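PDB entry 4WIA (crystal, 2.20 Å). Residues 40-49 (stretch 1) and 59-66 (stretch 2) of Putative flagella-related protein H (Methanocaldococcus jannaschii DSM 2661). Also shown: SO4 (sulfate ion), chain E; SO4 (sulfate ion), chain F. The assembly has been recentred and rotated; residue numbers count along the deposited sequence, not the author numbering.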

# COMPACT_ATOMS: atom_id res chain seq x y z
N LYS A 40 1.52 -20.78 16.61
CA LYS A 40 0.73 -19.64 17.08
C LYS A 40 1.45 -18.33 16.86
O LYS A 40 0.87 -17.34 16.41
CB LYS A 40 0.41 -19.79 18.59
CG LYS A 40 -0.28 -21.10 18.97
CD LYS A 40 -0.75 -21.12 20.44
CE LYS A 40 0.38 -21.08 21.45
NZ LYS A 40 1.28 -22.25 21.30
N SER A 41 2.72 -18.32 17.23
CA SER A 41 3.54 -17.14 17.12
C SER A 41 3.71 -16.70 15.67
O SER A 41 3.50 -15.55 15.32
CB SER A 41 4.94 -17.43 17.75
OG SER A 41 4.88 -17.41 19.18
N VAL A 42 4.06 -17.63 14.81
CA VAL A 42 4.21 -17.28 13.37
C VAL A 42 2.92 -16.70 12.78
O VAL A 42 2.94 -15.76 12.02
CB VAL A 42 4.69 -18.47 12.56
CG1 VAL A 42 4.60 -18.18 11.09
CG2 VAL A 42 6.13 -18.79 12.91
N LEU A 43 1.79 -17.21 13.24
CA LEU A 43 0.52 -16.68 12.79
C LEU A 43 0.33 -15.27 13.25
O LEU A 43 -0.14 -14.44 12.47
CB LEU A 43 -0.59 -17.53 13.34
CG LEU A 43 -1.92 -17.51 12.65
CD1 LEU A 43 -1.79 -17.88 11.17
CD2 LEU A 43 -2.87 -18.48 13.35
N CYS A 44 0.72 -14.97 14.52
CA CYS A 44 0.63 -13.59 15.02
C CYS A 44 1.51 -12.69 14.24
O CYS A 44 1.19 -11.56 13.97
CB CYS A 44 1.07 -13.50 16.52
SG CYS A 44 -0.11 -14.27 17.65
N GLN A 45 2.67 -13.23 13.87
CA GLN A 45 3.68 -12.47 13.10
C GLN A 45 3.22 -12.14 11.69
O GLN A 45 3.38 -11.00 11.25
CB GLN A 45 4.98 -13.26 13.09
CG GLN A 45 5.66 -13.17 14.43
CD GLN A 45 6.59 -14.32 14.75
OE1 GLN A 45 7.04 -15.08 13.88
NE2 GLN A 45 6.94 -14.42 16.05
N ARG A 46 2.59 -13.12 11.02
CA ARG A 46 1.98 -12.88 9.70
C ARG A 46 0.88 -11.82 9.80
O ARG A 46 0.78 -10.91 8.94
CB ARG A 46 1.39 -14.18 9.13
CG ARG A 46 0.35 -13.99 8.02
CD ARG A 46 0.98 -13.41 6.76
NE ARG A 46 0.00 -13.21 5.68
CZ ARG A 46 -0.81 -12.16 5.56
NH1 ARG A 46 -0.84 -11.21 6.48
NH2 ARG A 46 -1.60 -12.07 4.51
N LEU A 47 0.04 -11.96 10.82
CA LEU A 47 -1.04 -10.96 10.97
C LEU A 47 -0.46 -9.58 11.22
O LEU A 47 -0.87 -8.60 10.60
CB LEU A 47 -1.97 -11.38 12.09
CG LEU A 47 -2.81 -12.60 11.69
CD1 LEU A 47 -3.56 -13.17 12.88
CD2 LEU A 47 -3.79 -12.26 10.56
N ALA A 48 0.52 -9.49 12.13
CA ALA A 48 1.16 -8.22 12.42
C ALA A 48 1.79 -7.59 11.19
O ALA A 48 1.59 -6.42 10.92
CB ALA A 48 2.20 -8.39 13.52
N TYR A 49 2.54 -8.37 10.42
CA TYR A 49 3.11 -7.84 9.17
C TYR A 49 2.07 -7.35 8.18
O TYR A 49 2.23 -6.30 7.58
CB TYR A 49 4.01 -8.88 8.53
CG TYR A 49 4.86 -8.36 7.38
CD1 TYR A 49 5.91 -7.51 7.61
CD2 TYR A 49 4.58 -8.70 6.06
CE1 TYR A 49 6.65 -7.00 6.58
CE2 TYR A 49 5.35 -8.21 5.00
CZ TYR A 49 6.38 -7.37 5.28
OH TYR A 49 7.10 -6.91 4.25
S SO4 E . 4.13 -21.79 18.67
O1 SO4 E . 2.83 -22.55 18.66
O2 SO4 E . 4.88 -22.12 17.46
O3 SO4 E . 4.02 -20.31 18.59
O4 SO4 E . 4.74 -22.34 19.87
S SO4 F . 3.64 -21.44 23.82
O1 SO4 F . 2.78 -22.48 23.24
O2 SO4 F . 5.01 -21.28 23.25
O3 SO4 F . 3.79 -21.97 25.21
O4 SO4 F . 3.04 -20.06 23.81
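Stretch 2, residues 59-66: TYVSTQLT

No direct hydrogen bond joins these two stretches; their polar link runs through a water and one sulfate ion, probably from the crystallisation liquor. The water donates to Ser-41 OG at 3.0 Å and to Gln-64 OE1 at 2.7 Å, spanning a gap in which Ser-41 OG and Gln-64 OE1 stand 4.1 Å apart. The amide end of the same glutamine takes up the anion: Gln-64 NE2 donates to O2 of the chain F sulfate at 2.8 Å, and Lys-40 NZ reaches O1 of that ion at a very short 2.5 Å. A primary amide, with an acceptor and a donor side by side, can serve both links at once. A second sulfate, chain E, binds stretch 1 only, receiving Lys-40 N on O1 at 3.0 Å and Ser-41 N on O3 at 2.7 Å, backbone amides that an anion suits well.

Stretch 1 is helical throughout. Stretch 2 is extended from Thr-59 to Ser-62 and then leaves the strand. The two axes run nearly antiparallel, with a signed crossing angle of -163° and a closest approach of 10.4 Å.

Across that spacing Tyr-60 does most of the packing, its CA-to-CB bond pointing toward the helix and its ring reaching Ala-48 and Cys-44. Ala-48 lies at the ring edge, with CB 4.4 Å from Tyr-60 CD2; one helical turn earlier, Cys-44 CB approaches Tyr-60 CE2 at 3.9 Å. These small side chains let the ring lie close to the helix. Gln-45 starts sideways, but its end comes nearer, bringing NE2 within 3.6 Å of Tyr-60 OH and 4.5 Å of Leu-65 CD1.

After the strand, Ser-62 OG accepts from Gln-64 N at 3.0 Å and Leu-65 N at 2.9 Å. A short hydroxyl suits this place, bracing the turn from which Gln-64 and Leu-65 point toward the helix.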

# COMPACT_ATOMS: atom_id res chain seq x y z
N THR A 59 0.94 -3.13 18.44
CA THR A 59 1.72 -3.44 19.59
C THR A 59 1.88 -4.94 19.70
O THR A 59 0.88 -5.68 19.65
CB THR A 59 1.04 -2.96 20.88
OG1 THR A 59 1.01 -1.53 20.88
CG2 THR A 59 1.83 -3.41 22.15
N TYR A 60 3.12 -5.41 19.87
CA TYR A 60 3.36 -6.83 20.03
C TYR A 60 4.04 -7.07 21.37
O TYR A 60 5.17 -6.67 21.54
CB TYR A 60 4.20 -7.33 18.85
CG TYR A 60 4.22 -8.85 18.65
CD1 TYR A 60 4.69 -9.69 19.62
CD2 TYR A 60 3.79 -9.41 17.46
CE1 TYR A 60 4.71 -11.06 19.47
CE2 TYR A 60 3.82 -10.79 17.27
CZ TYR A 60 4.28 -11.61 18.25
OH TYR A 60 4.33 -12.98 18.11
N VAL A 61 3.36 -7.77 22.28
CA VAL A 61 3.88 -8.07 23.58
C VAL A 61 4.25 -9.55 23.56
O VAL A 61 3.38 -10.39 23.42
CB VAL A 61 2.82 -7.83 24.67
CG1 VAL A 61 3.37 -8.13 26.08
CG2 VAL A 61 2.28 -6.42 24.60
N SER A 62 5.53 -9.84 23.75
CA SER A 62 6.06 -11.18 23.71
C SER A 62 6.63 -11.60 25.11
O SER A 62 7.47 -10.93 25.64
CB SER A 62 7.23 -11.25 22.72
OG SER A 62 7.84 -12.53 22.73
N THR A 63 6.22 -12.77 25.58
CA THR A 63 6.84 -13.41 26.71
C THR A 63 8.02 -14.28 26.34
O THR A 63 8.51 -15.00 27.19
CB THR A 63 5.81 -14.31 27.41
OG1 THR A 63 5.22 -15.22 26.47
CG2 THR A 63 4.71 -13.46 27.99
N GLN A 64 8.45 -14.27 25.08
CA GLN A 64 9.48 -15.23 24.61
C GLN A 64 10.72 -14.62 23.94
O GLN A 64 11.79 -15.14 24.11
CB GLN A 64 8.83 -16.25 23.67
CG GLN A 64 7.76 -17.07 24.36
CD GLN A 64 7.12 -18.07 23.42
OE1 GLN A 64 7.49 -18.17 22.27
NE2 GLN A 64 6.09 -18.75 23.90
N LEU A 65 10.57 -13.53 23.21
CA LEU A 65 11.64 -13.00 22.42
C LEU A 65 11.99 -11.58 22.83
O LEU A 65 11.12 -10.69 22.94
CB LEU A 65 11.26 -13.01 20.94
CG LEU A 65 10.85 -14.37 20.32
CD1 LEU A 65 10.42 -14.22 18.89
CD2 LEU A 65 12.01 -15.41 20.37
N THR A 66 13.29 -11.35 22.96
CA THR A 66 13.84 -10.01 23.08
C THR A 66 13.62 -9.33 21.76
O THR A 66 13.23 -9.97 20.78
CB THR A 66 15.35 -10.00 23.32
OG1 THR A 66 16.00 -10.68 22.25
CG2 THR A 66 15.72 -10.65 24.64
O HOH W 1 7.69 -16.62 20.04